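Local coordinates for thioredoxin domain-containing protein (PDB 3U5R) that is of unknown function but has a thioredoxin-like fold of the AhpC/TSA family and may act as an antioxidant oxidoreductase, at residues Lys26-Asn30 with Pro197-Asn202; Leu63-Ile67 with Val135-Ala141; Cys71-Ile77 with Thr144-Phe148; Arg78-Ala82 with Tyr121-Phe125. One frame throughout, in Å; residues are numbered along the deposited sequence.

Interaction 1. Residues Lys26-Asn30 with Pro197-Asn202; sequences KTQSN and PSIGCN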
loop_
_atom_site.group_PDB
_atom_site.type_symbol
_atom_site.label_atom_id
_atom_site.label_comp_id
_atom_site.label_asym_id
_atom_site.label_seq_id
_atom_site.Cartn_x
_atom_site.Cartn_y
_atom_site.Cartn_z
ATOM N N LYS A 26 -17.658 -1.029 -2.300
ATOM C CA LYS A 26 -16.921 -0.897 -0.979
ATOM C C LYS A 26 -16.739 -2.266 -0.315
ATOM O O LYS A 26 -17.740 -2.988 -0.218
ATOM C CB LYS A 26 -17.737 -0.106 0.028
ATOM C CG LYS A 26 -17.762 1.405 -0.146
ATOM C CD LYS A 26 -18.036 2.071 1.229
ATOM C CE LYS A 26 -19.528 2.109 1.585
ATOM N NZ LYS A 26 -20.199 3.270 0.874
ATOM N N THR A 27 -15.520 -2.605 0.155
ATOM C CA THR A 27 -15.267 -3.821 0.975
ATOM C C THR A 27 -14.154 -3.547 1.953
ATOM O O THR A 27 -13.382 -2.586 1.779
ATOM C CB THR A 27 -14.670 -5.053 0.230
ATOM O OG1 THR A 27 -14.348 -4.757 -1.121
ATOM C CG2 THR A 27 -15.498 -6.376 0.433
ATOM N N GLN A 28 -14.087 -4.413 2.963
ATOM C CA GLN A 28 -13.017 -4.450 3.944
ATOM C C GLN A 28 -11.875 -5.292 3.430
ATOM O O GLN A 28 -12.088 -6.239 2.673
ATOM C CB GLN A 28 -13.461 -5.131 5.251
ATOM C CG GLN A 28 -14.679 -4.586 5.910
ATOM C CD GLN A 28 -14.778 -5.025 7.392
ATOM O OE1 GLN A 28 -14.351 -6.134 7.762
ATOM N NE2 GLN A 28 -15.314 -4.138 8.240
ATOM N N SER A 29 -10.680 -5.021 3.931
ATOM C CA SER A 29 -9.534 -5.867 3.619
ATOM C C SER A 29 -9.857 -7.281 4.171
ATOM O O SER A 29 -10.715 -7.416 5.075
ATOM C CB SER A 29 -8.271 -5.311 4.240
ATOM O OG SER A 29 -8.490 -4.955 5.598
ATOM N N ASN A 30 -9.213 -8.291 3.600
ATOM C CA ASN A 30 -9.272 -9.662 4.112
ATOM C C ASN A 30 -8.596 -9.881 5.465
ATOM O O ASN A 30 -7.712 -9.108 5.848
ATOM C CB ASN A 30 -8.675 -10.625 3.087
ATOM C CG ASN A 30 -9.546 -10.759 1.815
ATOM O OD1 ASN A 30 -10.786 -10.737 1.892
ATOM N ND2 ASN A 30 -8.900 -10.966 0.654
ATOM N N PRO A 197 -9.539 -3.464 10.148
ATOM C CA PRO A 197 -9.421 -3.684 8.714
ATOM C C PRO A 197 -9.582 -2.363 7.922
ATOM O O PRO A 197 -10.377 -1.526 8.328
ATOM C CB PRO A 197 -10.593 -4.620 8.377
ATOM C CG PRO A 197 -10.991 -5.268 9.741
ATOM C CD PRO A 197 -10.583 -4.304 10.818
ATOM N N SER A 198 -8.866 -2.190 6.796
ATOM C CA SER A 198 -9.122 -0.976 6.028
ATOM C C SER A 198 -10.404 -1.209 5.263
ATOM O O SER A 198 -10.860 -2.346 5.100
ATOM C CB SER A 198 -7.978 -0.670 5.035
ATOM O OG SER A 198 -7.792 -1.784 4.181
ATOM N N ILE A 199 -10.964 -0.119 4.769
ATOM C CA ILE A 199 -12.156 -0.128 3.944
ATOM C C ILE A 199 -11.826 0.622 2.713
ATOM O O ILE A 199 -11.165 1.669 2.789
ATOM C CB ILE A 199 -13.250 0.667 4.622
ATOM C CG1 ILE A 199 -13.571 0.015 5.966
ATOM C CG2 ILE A 199 -14.539 0.747 3.691
ATOM C CD1 ILE A 199 -14.490 -1.180 5.864
ATOM N N GLY A 200 -12.268 0.122 1.568
ATOM C CA GLY A 200 -12.184 0.966 0.347
ATOM C C GLY A 200 -13.035 0.469 -0.808
ATOM O O GLY A 200 -13.845 -0.407 -0.643
ATOM N N CYS A 201 -12.786 0.986 -2.004
ATOM C CA CYS A 201 -13.334 0.429 -3.187
ATOM C C CYS A 201 -12.732 -0.941 -3.426
ATOM O O CYS A 201 -11.512 -1.099 -3.271
ATOM C CB CYS A 201 -12.943 1.339 -4.335
ATOM S SG CYS A 201 -13.860 2.977 -4.135
ATOM N N ASN A 202 -13.551 -1.920 -3.837
ATOM C CA ASN A 202 -12.969 -3.200 -4.250
ATOM C C ASN A 202 -11.924 -2.956 -5.333
ATOM O O ASN A 202 -12.047 -2.042 -6.177
ATOM C CB ASN A 202 -14.000 -4.262 -4.709
ATOM C CG ASN A 202 -14.778 -3.820 -5.957
ATOM O OD1 ASN A 202 -15.322 -2.722 -5.990
ATOM N ND2 ASN A 202 -14.790 -4.662 -7.012
#
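Q28 and I199 face each other as an antiparallel non-hydrogen-bonded pair, and their side chains leave the sheet on the same face. They cross at an angle there, with CD1 of I199 3.4 Å from CG of Q28. The I199 branch reaches the middle of the glutamine chain because its CG1 stands anti to the carbonyl carbon (chi1 -61°). Beyond that point Q28 runs alongside P197, the two pointing the same way, and OE1 of Q28 lies 4.0 Å from CG of P197. On the other face T27 pairs with G200, which has no side chain to meet it. T27 and N202 cross obliquely there, OG1 of T27 3.6 Å from CB of N202, whose own OD1 is bonded to K204. Between the faces runs the backbone ladder: T27 N to G200 O and G200 N to T27 O are both 2.9 Å, the second nearly straight at 170°. Past the ladder S29 extends the grip. Its N donates to the carbonyl O of S198, while its OG receives a weak, bent bond from S198 N (3.0 Å, 130°). S198 turns its own OG to the carbonyl of P145. Strand 199-202 is the middle strand of a small antiparallel sheet, with 27-28 on one edge and 143-144 on the other. The directional bonds are three main-chain hydrogen bonds, joined by a weak one to the S29 hydroxyl, whereas the side chains add apolar contact between the methylenes of Q28 and the I199 side chain. Strand 27-28 is thus attached to 199-202 mainly through backbone bonds.

Interaction 2. Residues Leu63-Ile67 with Val135-Ala141; sequences LVAFI and VAKAYGA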
loop_
_atom_site.group_PDB
_atom_site.type_symbol
_atom_site.label_atom_id
_atom_site.label_comp_id
_atom_site.label_asym_id
_atom_site.label_seq_id
_atom_site.Cartn_x
_atom_site.Cartn_y
_atom_site.Cartn_z
ATOM N N LEU A 63 6.508 -1.629 3.576
ATOM C CA LEU A 63 5.083 -1.478 3.411
ATOM C C LEU A 63 4.696 -1.748 1.939
ATOM O O LEU A 63 5.246 -1.095 1.025
ATOM C CB LEU A 63 4.631 -0.079 3.836
ATOM C CG LEU A 63 3.146 0.241 3.644
ATOM C CD1 LEU A 63 2.286 -0.673 4.503
ATOM C CD2 LEU A 63 2.864 1.702 3.958
ATOM N N VAL A 64 3.728 -2.651 1.703
ATOM C CA VAL A 64 3.223 -2.890 0.377
ATOM C C VAL A 64 1.794 -2.378 0.425
ATOM O O VAL A 64 0.996 -2.832 1.275
ATOM C CB VAL A 64 3.234 -4.368 -0.002
ATOM C CG1 VAL A 64 2.642 -4.553 -1.456
ATOM C CG2 VAL A 64 4.664 -4.930 0.074
ATOM N N ALA A 65 1.444 -1.432 -0.472
ATOM C CA ALA A 65 0.158 -0.747 -0.374
ATOM C C ALA A 65 -0.559 -0.834 -1.651
ATOM O O ALA A 65 -0.023 -0.378 -2.696
ATOM C CB ALA A 65 0.416 0.807 0.009
ATOM N N PHE A 66 -1.735 -1.449 -1.665
ATOM C CA PHE A 66 -2.519 -1.494 -2.904
ATOM C C PHE A 66 -3.431 -0.274 -2.941
ATOM O O PHE A 66 -4.299 -0.115 -2.093
ATOM C CB PHE A 66 -3.338 -2.798 -2.999
ATOM C CG PHE A 66 -2.465 -4.000 -3.126
ATOM C CD1 PHE A 66 -2.196 -4.551 -4.370
ATOM C CD2 PHE A 66 -1.828 -4.506 -2.013
ATOM C CE1 PHE A 66 -1.336 -5.630 -4.499
ATOM C CE2 PHE A 66 -0.941 -5.607 -2.128
ATOM C CZ PHE A 66 -0.724 -6.171 -3.363
ATOM N N ILE A 67 -3.215 0.606 -3.909
ATOM C CA ILE A 67 -3.990 1.825 -3.968
ATOM C C ILE A 67 -4.594 2.017 -5.380
ATOM O O ILE A 67 -4.567 1.109 -6.199
ATOM C CB ILE A 67 -3.131 3.046 -3.521
ATOM C CG1 ILE A 67 -1.895 3.226 -4.407
ATOM C CG2 ILE A 67 -2.678 2.886 -2.120
ATOM C CD1 ILE A 67 -1.213 4.547 -4.077
ATOM N N VAL A 135 -0.145 -10.135 -8.601
ATOM C CA VAL A 135 0.382 -9.749 -7.293
ATOM C C VAL A 135 -0.755 -9.434 -6.279
ATOM O O VAL A 135 -0.695 -9.927 -5.176
ATOM C CB VAL A 135 1.421 -8.577 -7.415
ATOM C CG1 VAL A 135 1.929 -8.140 -6.046
ATOM C CG2 VAL A 135 2.566 -9.015 -8.452
ATOM N N ALA A 136 -1.765 -8.653 -6.657
ATOM C CA ALA A 136 -2.887 -8.425 -5.767
ATOM C C ALA A 136 -3.442 -9.794 -5.268
ATOM O O ALA A 136 -3.757 -9.973 -4.086
ATOM C CB ALA A 136 -3.992 -7.615 -6.517
ATOM N N LYS A 137 -3.557 -10.754 -6.187
ATOM C CA LYS A 137 -4.055 -12.092 -5.782
ATOM C C LYS A 137 -3.136 -12.850 -4.845
ATOM O O LYS A 137 -3.615 -13.450 -3.852
ATOM C CB LYS A 137 -4.319 -12.968 -7.018
ATOM C CG LYS A 137 -5.459 -12.559 -7.897
ATOM C CD LYS A 137 -5.715 -13.755 -8.925
ATOM C CE LYS A 137 -6.104 -13.285 -10.322
ATOM N NZ LYS A 137 -5.926 -14.409 -11.333
ATOM N N ALA A 138 -1.811 -12.781 -5.078
ATOM C CA ALA A 138 -0.854 -13.449 -4.162
ATOM C C ALA A 138 -0.828 -12.829 -2.754
ATOM O O ALA A 138 -0.620 -13.552 -1.800
ATOM C CB ALA A 138 0.631 -13.481 -4.762
ATOM N N TYR A 139 -1.023 -11.500 -2.631
ATOM C CA TYR A 139 -1.034 -10.839 -1.299
ATOM C C TYR A 139 -2.377 -11.014 -0.627
ATOM O O TYR A 139 -2.468 -10.912 0.613
ATOM C CB TYR A 139 -0.689 -9.312 -1.445
ATOM C CG TYR A 139 0.808 -9.079 -1.414
ATOM C CD1 TYR A 139 1.585 -9.446 -2.470
ATOM C CD2 TYR A 139 1.446 -8.604 -0.278
ATOM C CE1 TYR A 139 2.934 -9.296 -2.457
ATOM C CE2 TYR A 139 2.852 -8.456 -0.267
ATOM C CZ TYR A 139 3.556 -8.802 -1.335
ATOM O OH TYR A 139 4.920 -8.693 -1.316
ATOM N N GLY A 140 -3.389 -11.345 -1.441
ATOM C CA GLY A 140 -4.769 -11.408 -0.985
ATOM C C GLY A 140 -5.314 -10.011 -0.650
ATOM O O GLY A 140 -6.077 -9.869 0.320
ATOM N N ALA A 141 -4.928 -9.003 -1.453
ATOM C CA ALA A 141 -5.571 -7.693 -1.444
ATOM C C ALA A 141 -7.019 -7.767 -1.924
ATOM O O ALA A 141 -7.352 -8.506 -2.883
ATOM C CB ALA A 141 -4.757 -6.662 -2.327
#
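V135 and F66 meet at the start of the helical segment, where CG1 of the valine lies 4.3 Å from CZ of the phenylalanine; CG of F66 stands anti to its carbonyl carbon (chi1 -66°), which points the ring at the helix. A136 comes closer: its CA is 3.4 Å from CE1 of F66, and its CB also touches CE1 of F66. One turn later Y139 places its CB 3.7 Å from CZ of F66, and the two aromatic side chains cross at about a right angle. Their planes are 56° apart with centroids 5.7 Å apart, so the two rings meet obliquely. Farther out, CG1 of V64 lies over the rim of one face of the Y139 ring, and CG2 is 4.0 Å from CE2 of Y139, while the hydroxyl is bonded to the carbonyl of A39. G140, with positive phi, is the C-prime residue of a Schellman motif: A141 N bonds to A136 O, and G140 N bonds weakly to K137 O. This turn brings the A141 methyl over one face of F66, 3.7 Å from CB to the ring centroid, a CH-pi contact. The axes of strand 63-66 and helix 135-139 pass 10.6 Å apart, at 119° between their directions. Helix 134-139 thus packs on one face of the mixed sheet, across strand 61-66, which runs between strands 93-99 and 146-150; V135 also touches I98 of the former and Y139 touches Y150 of the latter.

Interaction 3. Residues Cys71-Ile77 with Thr144-Phe148; sequences CPFVVLI and TPDFF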
loop_
_atom_site.group_PDB
_atom_site.type_symbol
_atom_site.label_atom_id
_atom_site.label_comp_id
_atom_site.label_asym_id
_atom_site.label_seq_id
_atom_site.Cartn_x
_atom_site.Cartn_y
_atom_site.Cartn_z
ATOM N N CYS A 71 -10.178 6.029 -6.482
ATOM C CA CYS A 71 -10.935 5.618 -5.295
ATOM C C CYS A 71 -11.005 6.749 -4.178
ATOM O O CYS A 71 -9.986 7.219 -3.724
ATOM C CB CYS A 71 -10.288 4.326 -4.711
ATOM S SG CYS A 71 -10.988 3.946 -3.084
ATOM N N PRO A 72 -12.225 7.206 -3.737
ATOM C CA PRO A 72 -12.369 8.226 -2.639
ATOM C C PRO A 72 -11.666 7.874 -1.345
ATOM O O PRO A 72 -11.166 8.760 -0.620
ATOM C CB PRO A 72 -13.876 8.286 -2.370
ATOM C CG PRO A 72 -14.493 7.785 -3.644
ATOM C CD PRO A 72 -13.546 6.770 -4.242
ATOM N N PHE A 73 -11.548 6.601 -1.040
ATOM C CA PHE A 73 -10.822 6.225 0.191
ATOM C C PHE A 73 -9.331 6.403 0.063
ATOM O O PHE A 73 -8.660 6.675 1.083
ATOM C CB PHE A 73 -11.153 4.762 0.599
ATOM C CG PHE A 73 -12.571 4.589 0.919
ATOM C CD1 PHE A 73 -13.504 4.500 -0.092
ATOM C CD2 PHE A 73 -12.989 4.614 2.253
ATOM C CE1 PHE A 73 -14.845 4.405 0.225
ATOM C CE2 PHE A 73 -14.333 4.537 2.589
ATOM C CZ PHE A 73 -15.246 4.450 1.566
ATOM N N VAL A 74 -8.788 6.243 -1.156
ATOM C CA VAL A 74 -7.414 6.604 -1.360
ATOM C C VAL A 74 -7.208 8.115 -1.511
ATOM O O VAL A 74 -6.239 8.655 -1.006
ATOM C CB VAL A 74 -6.871 5.875 -2.605
ATOM C CG1 VAL A 74 -5.433 6.391 -3.007
ATOM C CG2 VAL A 74 -6.875 4.363 -2.326
ATOM N N VAL A 75 -8.087 8.791 -2.275
ATOM C CA VAL A 75 -8.036 10.283 -2.386
ATOM C C VAL A 75 -7.931 10.946 -1.010
ATOM O O VAL A 75 -7.056 11.821 -0.745
ATOM C CB VAL A 75 -9.254 10.826 -3.274
ATOM C CG1 VAL A 75 -9.484 12.417 -3.142
ATOM C CG2 VAL A 75 -9.040 10.384 -4.798
ATOM N N LEU A 76 -8.774 10.495 -0.088
ATOM C CA LEU A 76 -8.674 10.961 1.302
ATOM C C LEU A 76 -7.238 11.015 1.922
ATOM O O LEU A 76 -6.904 11.967 2.659
ATOM C CB LEU A 76 -9.571 10.097 2.196
ATOM C CG LEU A 76 -9.603 10.491 3.664
ATOM C CD1 LEU A 76 -10.455 11.758 3.968
ATOM C CD2 LEU A 76 -10.143 9.289 4.424
ATOM N N ILE A 77 -6.391 10.006 1.683
ATOM C CA ILE A 77 -5.154 9.875 2.440
ATOM C C ILE A 77 -3.940 10.121 1.527
ATOM O O ILE A 77 -2.804 9.884 1.895
ATOM C CB ILE A 77 -5.022 8.465 3.006
ATOM C CG1 ILE A 77 -5.049 7.473 1.816
ATOM C CG2 ILE A 77 -6.144 8.162 3.969
ATOM C CD1 ILE A 77 -4.719 6.062 2.248
ATOM N N THR A 144 -8.922 -0.914 -2.059
ATOM C CA THR A 144 -7.884 0.134 -2.081
ATOM C C THR A 144 -8.386 1.155 -1.079
ATOM O O THR A 144 -9.534 1.588 -1.199
ATOM C CB THR A 144 -7.749 0.770 -3.502
ATOM O OG1 THR A 144 -9.020 1.320 -3.868
ATOM C CG2 THR A 144 -7.286 -0.320 -4.585
ATOM N N PRO A 145 -7.550 1.593 -0.123
ATOM C CA PRO A 145 -6.179 1.191 0.065
ATOM C C PRO A 145 -6.142 -0.080 0.903
ATOM O O PRO A 145 -7.000 -0.261 1.783
ATOM C CB PRO A 145 -5.617 2.299 0.908
ATOM C CG PRO A 145 -6.815 2.754 1.807
ATOM C CD PRO A 145 -8.023 2.524 0.926
ATOM N N ASP A 146 -5.146 -0.942 0.663
ATOM C CA ASP A 146 -4.949 -2.164 1.489
ATOM C C ASP A 146 -3.483 -2.194 1.892
ATOM O O ASP A 146 -2.614 -2.246 1.012
ATOM C CB ASP A 146 -5.288 -3.417 0.643
ATOM C CG ASP A 146 -5.812 -4.571 1.493
ATOM O OD1 ASP A 146 -5.539 -4.577 2.718
ATOM O OD2 ASP A 146 -6.525 -5.421 0.930
ATOM N N PHE A 147 -3.188 -2.035 3.179
ATOM C CA PHE A 147 -1.809 -1.902 3.632
ATOM C C PHE A 147 -1.267 -3.158 4.299
ATOM O O PHE A 147 -1.901 -3.688 5.229
ATOM C CB PHE A 147 -1.733 -0.781 4.684
ATOM C CG PHE A 147 -2.144 0.588 4.148
ATOM C CD1 PHE A 147 -1.220 1.356 3.428
ATOM C CD2 PHE A 147 -3.424 1.126 4.414
ATOM C CE1 PHE A 147 -1.570 2.635 2.945
ATOM C CE2 PHE A 147 -3.773 2.416 3.925
ATOM C CZ PHE A 147 -2.835 3.156 3.176
ATOM N N PHE A 148 -0.083 -3.618 3.871
ATOM C CA PHE A 148 0.533 -4.814 4.465
ATOM C C PHE A 148 1.935 -4.394 4.922
ATOM O O PHE A 148 2.773 -4.051 4.069
ATOM C CB PHE A 148 0.688 -5.925 3.391
ATOM C CG PHE A 148 -0.612 -6.468 2.781
ATOM C CD1 PHE A 148 -1.344 -5.760 1.823
ATOM C CD2 PHE A 148 -1.058 -7.765 3.110
ATOM C CE1 PHE A 148 -2.517 -6.275 1.280
ATOM C CE2 PHE A 148 -2.187 -8.317 2.539
ATOM C CZ PHE A 148 -2.943 -7.594 1.608
#
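F147 receives I77 at its ring edge: CD1 of I77 lies near the ring plane, 3.6 Å from CZ, and the two side chains arrive from opposite directions. The ring of F73 likewise has the sulfur of C71 at its edge, in plane, while its CB alone turns to the other segment, 3.9 Å from CD of P145. Between these two aromatics sits the P145 ring. CG2 of V74 is 3.6 Å from N of P145, and the I77 side chain crosses the ring obliquely, its CD1 3.9 Å from CG of P145. The peptide bond before P145 is cis, and C71 is the N-cap of helix 72-75. A cis-proline loop facing a cysteine at a helix start is the hallmark of the thioredoxin fold, in which that cysteine position is commonly the redox-active one; whether C71 serves so here is not established. The sulfur of C71 stands anti to the backbone N (chi1 170°), which directs it to T144, 3.4 Å from both the O and the OG1 of that residue. C201 of strand 199-202 also packs on C71, and T144 bonds to C201 through the backbone. Farther along, F147 packs on L63 and A65 of strand 61-66.

Interaction 4. Residues Arg78-Ala82 with Tyr121-Phe125; sequences REALA and YGYGF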
loop_
_atom_site.group_PDB
_atom_site.type_symbol
_atom_site.label_atom_id
_atom_site.label_comp_id
_atom_site.label_asym_id
_atom_site.label_seq_id
_atom_site.Cartn_x
_atom_site.Cartn_y
_atom_site.Cartn_z
ATOM N N ARG A 78 -4.137 10.540 0.306
ATOM C CA ARG A 78 -3.049 10.612 -0.627
ATOM C C ARG A 78 -1.923 11.593 -0.244
ATOM O O ARG A 78 -0.776 11.257 -0.274
ATOM C CB ARG A 78 -3.600 10.765 -2.030
ATOM C CG ARG A 78 -2.923 11.616 -2.959
ATOM C CD ARG A 78 -3.954 12.443 -3.739
ATOM N NE ARG A 78 -4.599 11.741 -4.813
ATOM C CZ ARG A 78 -5.594 12.202 -5.536
ATOM N NH1 ARG A 78 -6.136 13.369 -5.299
ATOM N NH2 ARG A 78 -6.060 11.463 -6.495
ATOM N N GLU A 79 -2.295 12.759 0.201
ATOM C CA GLU A 79 -1.321 13.691 0.674
ATOM C C GLU A 79 -0.574 13.150 1.925
ATOM O O GLU A 79 0.576 13.292 2.051
ATOM C CB GLU A 79 -1.983 15.023 0.925
ATOM C CG GLU A 79 -2.496 15.708 -0.335
ATOM C CD GLU A 79 -3.841 15.153 -0.881
ATOM O OE1 GLU A 79 -4.545 14.349 -0.216
ATOM O OE2 GLU A 79 -4.186 15.547 -2.026
ATOM N N ALA A 80 -1.304 12.544 2.831
ATOM C CA ALA A 80 -0.771 11.951 4.019
ATOM C C ALA A 80 0.147 10.787 3.743
ATOM O O ALA A 80 1.086 10.630 4.374
ATOM C CB ALA A 80 -1.813 11.574 4.917
ATOM N N LEU A 81 -0.168 10.008 2.763
ATOM C CA LEU A 81 0.666 8.874 2.448
ATOM C C LEU A 81 2.024 9.328 1.893
ATOM O O LEU A 81 3.067 8.743 2.206
ATOM C CB LEU A 81 -0.062 8.039 1.413
ATOM C CG LEU A 81 0.649 6.780 0.890
ATOM C CD1 LEU A 81 0.963 5.870 2.098
ATOM C CD2 LEU A 81 -0.330 6.055 -0.114
ATOM N N ALA A 82 2.016 10.350 1.018
ATOM C CA ALA A 82 3.254 10.848 0.480
ATOM C C ALA A 82 4.085 11.453 1.624
ATOM O O ALA A 82 5.324 11.263 1.690
ATOM C CB ALA A 82 2.974 11.876 -0.672
ATOM N N TYR A 121 1.199 14.265 -6.958
ATOM C CA TYR A 121 1.088 14.198 -5.505
ATOM C C TYR A 121 2.420 14.018 -4.771
ATOM O O TYR A 121 2.425 13.865 -3.553
ATOM C CB TYR A 121 0.002 13.181 -5.083
ATOM C CG TYR A 121 -1.305 13.591 -5.658
ATOM C CD1 TYR A 121 -2.021 14.658 -5.089
ATOM C CD2 TYR A 121 -1.787 13.007 -6.810
ATOM C CE1 TYR A 121 -3.196 15.119 -5.657
ATOM C CE2 TYR A 121 -2.967 13.436 -7.377
ATOM C CZ TYR A 121 -3.673 14.505 -6.777
ATOM O OH TYR A 121 -4.853 14.951 -7.308
ATOM N N GLY A 122 3.524 14.053 -5.501
ATOM C CA GLY A 122 4.864 14.057 -4.879
ATOM C C GLY A 122 5.221 12.685 -4.241
ATOM O O GLY A 122 5.885 12.617 -3.203
ATOM N N TYR A 123 4.771 11.593 -4.854
ATOM C CA TYR A 123 5.046 10.271 -4.242
ATOM C C TYR A 123 6.549 9.981 -4.360
ATOM O O TYR A 123 7.038 9.801 -5.474
ATOM C CB TYR A 123 4.252 9.204 -5.038
ATOM C CG TYR A 123 2.750 9.137 -4.775
ATOM C CD1 TYR A 123 2.151 9.830 -3.694
ATOM C CD2 TYR A 123 1.962 8.319 -5.524
ATOM C CE1 TYR A 123 0.768 9.683 -3.387
ATOM C CE2 TYR A 123 0.555 8.190 -5.267
ATOM C CZ TYR A 123 -0.024 8.874 -4.210
ATOM O OH TYR A 123 -1.395 8.717 -3.982
ATOM N N GLY A 124 7.261 9.915 -3.242
ATOM C CA GLY A 124 8.657 9.530 -3.268
ATOM C C GLY A 124 8.902 8.009 -3.411
ATOM O O GLY A 124 10.010 7.574 -3.729
ATOM N N PHE A 125 7.882 7.212 -3.189
ATOM C CA PHE A 125 8.030 5.718 -3.195
ATOM C C PHE A 125 7.691 5.194 -4.597
ATOM O O PHE A 125 6.976 5.859 -5.365
ATOM C CB PHE A 125 7.048 5.100 -2.205
ATOM C CG PHE A 125 5.672 5.711 -2.280
ATOM C CD1 PHE A 125 5.322 6.743 -1.446
ATOM C CD2 PHE A 125 4.734 5.235 -3.196
ATOM C CE1 PHE A 125 4.022 7.318 -1.479
ATOM C CE2 PHE A 125 3.396 5.783 -3.245
ATOM C CZ PHE A 125 3.067 6.876 -2.396
HETATM O O HOH W 1 6.722 10.235 -0.557
#
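R78 and Y121 form the stacked, charged part of the contact. The guanidinium lies flat on the tyrosine ring, planes 16° apart, with CZ 3.7 Å from the ring centroid in a cation-pi interaction. CD of R78 sits almost over the ring centre, 3.3 Å from the centroid, as a CH-pi partner. Bends at chi2 and chi3 (-79°) fold the arginine down on this face. NH1 also nears the Y121 OH, but the angle is too poor for a hydrogen bond; NH2 also makes a long, weak ion pair with E117. The OH of Y123 makes a van der Waals approach to the same side chain, 3.4 Å from CG of R78. Among apolar contacts, CB of A82 meets the edge of the Y123 ring, 3.7 Å from CD1, and L81 crosses F125 at about a right angle, CG to CZ 4.1 Å. The polar link is through water: one molecule donates to A82 O (2.8 Å) and accepts from G124 N, tying the helix to the loop. G122, with positive phi, is where the chain leaves helix 111-121. The loop then runs beside helix 78-88 before entering edge strand 127-129, and F125 reaches V95 and A97 of the neighbouring strand 93-99.

How the interactions relate
From the N terminus, residues 26-30 open interaction 1, whose partner 197-202 lies far down the chain, so the other three contacts nest within its loop. Strand 61-66 starts interaction 2 and helix 72-75 starts interaction 3, followed by helix 78-88 with interaction 4, which closes at 121-125 inside both. Interaction 2 closes at 135-141 before interaction 3 does at 144-148, so these two cross. They share the mixed sheet, where probable hydrogen bonds join V64 to F148 and F66 to D146. Interaction 1 joins strand 27-28 to 199-202, and 197-202 in turn bonds to T144 and P145. Interaction 4 ties the start of helix 78-88 to the end of helix 111-121 and the loop toward strand 127-129.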